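Local coordinates for protein endo-pectate lyase (Erwinia chrysanthemi, PDB 3B4N) that probably cleaves polygalacturonate and methylated pectins within the chain by calcium-dependent elimination, leaving oligosaccharides with unsaturated galacturonosyl ends, at residues Ile277-Ala291 and Lys305-Lys317. Numbering follows the deposited sequence.
Sequences IDSIAGVNRNYGDVA and KPPVCEEFKGVVK
R285 and E311 meet where strand 281-284 gives way to a short 3-10 turn. The arginine chain, extended from CG to NE, crosses the glutamate at about a right angle, and the E311 carboxylate stands 86° from the guanidinium plane. R285 NH1 nevertheless reaches E311 OE2 within that plane, 2.9 Å away, in a salt bridge; OE1 is left to T331. One residue on, the N286 amide grips the backbone of G314 with both its oxygen and its nitrogen: OD1 accepts from G314 N at 2.7 Å, while ND2 donates to G314 O at 2.9 Å. With chi1 at 60°, N286 CG sits between its own backbone N and carbonyl carbon, and ND2 lies over one face of the Y287 ring, offset toward the rim. Strands 281-284 and 309-313 belong to successive coils of the right-handed parallel beta-helix and pair in parallel, in register from A281-C309 to N284-F312. On the face shared by N284, E310 and F312, the F312 ring brings CE2 to 3.6 Å from G282 CA, with V283 O at its edge. A water, also at the ring's edge and in its plane, bridges S279 OG and E310 OE1. At the opposite end from R285, I277 CG2 packs at 3.5 Å against CG of P306, whose preceding peptide bond is cis.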
loop_
_atom_site.group_PDB
_atom_site.type_symbol
_atom_site.label_atom_id
_atom_site.label_comp_id
_atom_site.label_asym_id
_atom_site.label_seq_id
_atom_site.Cartn_x
_atom_site.Cartn_y
_atom_site.Cartn_z
ATOM N N ILE A 277 3.261 12.262 -6.605
ATOM C CA ILE A 277 3.859 12.049 -5.298
ATOM C C ILE A 277 5.054 12.985 -5.181
ATOM O O ILE A 277 5.727 13.264 -6.169
ATOM C CB ILE A 277 4.274 10.565 -5.141
ATOM C CG1 ILE A 277 4.615 10.273 -3.680
ATOM C CG2 ILE A 277 5.426 10.232 -6.074
ATOM C CD1 ILE A 277 4.533 8.807 -3.338
ATOM N N ASP A 278 5.308 13.496 -3.981
ATOM C CA ASP A 278 6.425 14.414 -3.807
ATOM C C ASP A 278 7.788 13.732 -3.831
ATOM O O ASP A 278 8.742 14.277 -4.387
ATOM C CB ASP A 278 6.248 15.224 -2.523
ATOM C CG ASP A 278 5.017 16.109 -2.564
ATOM O OD1 ASP A 278 4.760 16.728 -3.616
ATOM O OD2 ASP A 278 4.305 16.198 -1.545
ATOM N N SER A 279 7.876 12.551 -3.224
ATOM C CA SER A 279 9.102 11.758 -3.189
ATOM C C SER A 279 8.706 10.353 -2.771
ATOM O O SER A 279 7.588 10.136 -2.310
ATOM C CB SER A 279 10.124 12.336 -2.204
ATOM O OG SER A 279 9.615 12.368 -0.888
ATOM N N ILE A 280 9.609 9.396 -2.924
ATOM C CA ILE A 280 9.278 8.029 -2.567
ATOM C C ILE A 280 9.711 7.629 -1.155
ATOM O O ILE A 280 8.869 7.259 -0.333
ATOM C CB ILE A 280 9.876 7.038 -3.604
ATOM C CG1 ILE A 280 9.317 7.344 -4.997
ATOM C CG2 ILE A 280 9.547 5.603 -3.218
ATOM C CD1 ILE A 280 7.811 7.179 -5.115
ATOM N N ALA A 281 11.003 7.742 -0.865
ATOM C CA ALA A 281 11.538 7.328 0.426
ATOM C C ALA A 281 12.471 8.341 1.054
ATOM O O ALA A 281 13.210 9.030 0.358
ATOM C CB ALA A 281 12.278 6.015 0.257
ATOM N N GLY A 282 12.437 8.397 2.382
ATOM C CA GLY A 282 13.302 9.289 3.134
ATOM C C GLY A 282 14.045 8.499 4.199
ATOM O O GLY A 282 13.431 7.982 5.140
ATOM N N VAL A 283 15.362 8.405 4.050
ATOM C CA VAL A 283 16.207 7.671 4.989
ATOM C C VAL A 283 17.049 8.614 5.834
ATOM O O VAL A 283 17.477 9.667 5.360
ATOM C CB VAL A 283 17.182 6.693 4.252
ATOM C CG1 VAL A 283 16.396 5.600 3.545
ATOM C CG2 VAL A 283 18.051 7.450 3.257
ATOM N N ASN A 284 17.259 8.246 7.094
ATOM C CA ASN A 284 18.126 9.043 7.969
ATOM C C ASN A 284 19.475 8.350 7.812
ATOM O O ASN A 284 19.733 7.318 8.442
ATOM C CB ASN A 284 17.670 8.956 9.426
ATOM C CG ASN A 284 16.305 9.535 9.638
ATOM O OD1 ASN A 284 15.965 10.579 9.077
ATOM N ND2 ASN A 284 15.506 8.869 10.463
ATOM N N ARG A 285 20.348 8.896 6.972
ATOM C CA ARG A 285 21.617 8.220 6.760
ATOM C C ARG A 285 22.515 8.163 7.985
ATOM O O ARG A 285 23.312 7.238 8.117
ATOM C CB ARG A 285 22.360 8.824 5.571
ATOM C CG ARG A 285 22.978 10.173 5.809
ATOM C CD ARG A 285 23.606 10.652 4.515
ATOM N NE ARG A 285 24.418 11.843 4.714
ATOM C CZ ARG A 285 24.713 12.714 3.753
ATOM N NH1 ARG A 285 24.257 12.530 2.517
ATOM N NH2 ARG A 285 25.459 13.778 4.034
ATOM N N ASN A 286 22.382 9.130 8.889
ATOM C CA ASN A 286 23.207 9.122 10.094
ATOM C C ASN A 286 22.830 7.999 11.062
ATOM O O ASN A 286 23.608 7.659 11.953
ATOM C CB ASN A 286 23.123 10.481 10.804
ATOM C CG ASN A 286 21.710 10.836 11.218
ATOM O OD1 ASN A 286 20.784 10.784 10.408
ATOM N ND2 ASN A 286 21.535 11.199 12.485
ATOM N N TYR A 287 21.647 7.416 10.880
ATOM C CA TYR A 287 21.198 6.330 11.740
ATOM C C TYR A 287 21.341 4.968 11.060
ATOM O O TYR A 287 20.899 3.952 11.595
ATOM C CB TYR A 287 19.746 6.550 12.163
ATOM C CG TYR A 287 19.533 7.686 13.152
ATOM C CD1 TYR A 287 18.332 8.391 13.169
ATOM C CD2 TYR A 287 20.507 8.021 14.097
ATOM C CE1 TYR A 287 18.092 9.394 14.096
ATOM C CE2 TYR A 287 20.280 9.035 15.036
ATOM C CZ TYR A 287 19.070 9.710 15.029
ATOM O OH TYR A 287 18.808 10.685 15.966
ATOM N N GLY A 288 21.941 4.963 9.874
ATOM C CA GLY A 288 22.172 3.718 9.159
ATOM C C GLY A 288 21.012 3.150 8.369
ATOM O O GLY A 288 21.061 1.988 7.962
ATOM N N ASP A 289 19.974 3.951 8.148
ATOM C CA ASP A 289 18.816 3.483 7.384
ATOM C C ASP A 289 19.205 3.124 5.960
ATOM O O ASP A 289 20.066 3.766 5.358
ATOM C CB ASP A 289 17.750 4.564 7.264
ATOM C CG ASP A 289 17.185 5.011 8.588
ATOM O OD1 ASP A 289 17.460 4.394 9.648
ATOM O OD2 ASP A 289 16.439 6.003 8.550
ATOM N N VAL A 290 18.551 2.115 5.401
ATOM C CA VAL A 290 18.825 1.753 4.017
ATOM C C VAL A 290 17.532 1.426 3.293
ATOM O O VAL A 290 16.749 0.596 3.764
ATOM C CB VAL A 290 19.739 0.526 3.894
ATOM C CG1 VAL A 290 20.043 0.272 2.405
ATOM C CG2 VAL A 290 21.036 0.751 4.668
ATOM N N ALA A 291 17.302 2.095 2.168
ATOM C CA ALA A 291 16.121 1.843 1.344
ATOM C C ALA A 291 16.600 1.074 0.123
ATOM O O ALA A 291 17.461 1.545 -0.605
ATOM C CB ALA A 291 15.481 3.146 0.911
ATOM N N LYS A 305 11.671 13.790 -10.975
ATOM C CA LYS A 305 10.252 14.117 -10.965
ATOM C C LYS A 305 9.428 12.832 -10.958
ATOM O O LYS A 305 8.989 12.344 -12.003
ATOM C CB LYS A 305 9.899 14.965 -12.189
ATOM C CG LYS A 305 10.575 16.330 -12.203
ATOM C CD LYS A 305 10.284 17.093 -13.491
ATOM C CE LYS A 305 11.012 18.432 -13.508
ATOM N NZ LYS A 305 10.787 19.180 -14.778
ATOM N N PRO A 306 9.186 12.276 -9.765
ATOM C CA PRO A 306 9.641 12.798 -8.475
ATOM C C PRO A 306 10.952 12.180 -8.018
ATOM O O PRO A 306 11.394 11.172 -8.558
ATOM C CB PRO A 306 8.513 12.387 -7.548
ATOM C CG PRO A 306 8.235 10.987 -8.041
ATOM C CD PRO A 306 8.272 11.136 -9.570
ATOM N N PRO A 307 11.615 12.808 -7.035
ATOM C CA PRO A 307 12.865 12.234 -6.538
ATOM C C PRO A 307 12.443 10.922 -5.868
ATOM O O PRO A 307 11.355 10.841 -5.285
ATOM C CB PRO A 307 13.368 13.286 -5.545
ATOM C CG PRO A 307 12.151 14.060 -5.173
ATOM C CD PRO A 307 11.354 14.130 -6.442
ATOM N N VAL A 308 13.273 9.894 -5.962
ATOM C CA VAL A 308 12.914 8.606 -5.381
ATOM C C VAL A 308 13.440 8.470 -3.955
ATOM O O VAL A 308 12.673 8.603 -3.001
ATOM C CB VAL A 308 13.399 7.465 -6.309
ATOM C CG1 VAL A 308 13.083 6.103 -5.709
ATOM C CG2 VAL A 308 12.705 7.611 -7.665
ATOM N N CYS A 309 14.735 8.245 -3.792
ATOM C CA CYS A 309 15.297 8.105 -2.449
ATOM C C CYS A 309 16.024 9.373 -2.049
ATOM O O CYS A 309 16.893 9.852 -2.772
ATOM C CB CYS A 309 16.264 6.925 -2.411
ATOM S SG CYS A 309 16.902 6.444 -0.768
ATOM N N GLU A 310 15.658 9.930 -0.903
ATOM C CA GLU A 310 16.308 11.138 -0.416
ATOM C C GLU A 310 16.941 10.852 0.930
ATOM O O GLU A 310 16.364 10.143 1.762
ATOM C CB GLU A 310 15.303 12.287 -0.286
ATOM C CG GLU A 310 14.693 12.709 -1.621
ATOM C CD GLU A 310 13.723 13.859 -1.490
ATOM O OE1 GLU A 310 12.867 13.822 -0.585
ATOM O OE2 GLU A 310 13.815 14.804 -2.302
ATOM N N GLU A 311 18.140 11.390 1.128
ATOM C CA GLU A 311 18.872 11.215 2.380
ATOM C C GLU A 311 18.672 12.424 3.279
ATOM O O GLU A 311 18.645 13.564 2.807
ATOM C CB GLU A 311 20.361 10.997 2.097
ATOM C CG GLU A 311 20.626 9.620 1.502
ATOM C CD GLU A 311 22.078 9.345 1.169
ATOM O OE1 GLU A 311 22.370 8.196 0.777
ATOM O OE2 GLU A 311 22.928 10.254 1.286
ATOM N N PHE A 312 18.499 12.147 4.571
ATOM C CA PHE A 312 18.275 13.164 5.598
ATOM C C PHE A 312 19.134 12.868 6.807
ATOM O O PHE A 312 19.728 11.797 6.919
ATOM C CB PHE A 312 16.838 13.106 6.116
ATOM C CG PHE A 312 15.793 13.454 5.112
ATOM C CD1 PHE A 312 15.255 14.735 5.070
ATOM C CD2 PHE A 312 15.306 12.486 4.239
ATOM C CE1 PHE A 312 14.244 15.054 4.177
ATOM C CE2 PHE A 312 14.294 12.791 3.339
ATOM C CZ PHE A 312 13.758 14.076 3.305
ATOM N N LYS A 313 19.162 13.830 7.725
ATOM C CA LYS A 313 19.850 13.656 8.990
ATOM C C LYS A 313 18.702 13.556 9.986
ATOM O O LYS A 313 17.875 14.462 10.067
ATOM C CB LYS A 313 20.705 14.871 9.353
ATOM C CG LYS A 313 21.491 14.669 10.655
ATOM C CD LYS A 313 22.131 15.965 11.150
ATOM C CE LYS A 313 21.086 16.915 11.702
ATOM N NZ LYS A 313 21.699 18.162 12.256
ATOM N N GLY A 314 18.623 12.443 10.707
ATOM C CA GLY A 314 17.575 12.280 11.698
ATOM C C GLY A 314 18.047 12.793 13.048
ATOM O O GLY A 314 19.250 12.868 13.295
ATOM N N VAL A 315 17.107 13.153 13.914
ATOM C CA VAL A 315 17.445 13.648 15.244
ATOM C C VAL A 315 16.475 13.131 16.290
ATOM O O VAL A 315 15.384 12.661 15.969
ATOM C CB VAL A 315 17.405 15.200 15.324
ATOM C CG1 VAL A 315 18.376 15.809 14.334
ATOM C CG2 VAL A 315 15.992 15.702 15.070
ATOM N N VAL A 316 16.891 13.209 17.549
ATOM C CA VAL A 316 16.035 12.816 18.659
ATOM C C VAL A 316 15.232 14.085 18.946
ATOM O O VAL A 316 15.793 15.182 18.930
ATOM C CB VAL A 316 16.872 12.433 19.893
ATOM C CG1 VAL A 316 15.961 12.215 21.093
ATOM C CG2 VAL A 316 17.671 11.163 19.604
ATOM N N LYS A 317 13.930 13.947 19.190
ATOM C CA LYS A 317 13.083 15.109 19.438
ATOM C C LYS A 317 13.695 16.069 20.452
ATOM O O LYS A 317 14.069 15.666 21.556
ATOM C CB LYS A 317 11.698 14.685 19.932
ATOM C CG LYS A 317 10.690 15.834 19.923
ATOM C CD LYS A 317 9.325 15.416 20.456
ATOM C CE LYS A 317 9.321 15.314 21.974
ATOM N NZ LYS A 317 9.526 16.641 22.637
HETATM O O HOH W 1 11.894 11.612 0.612
HETATM O O HOH W 2 15.344 13.250 9.190
#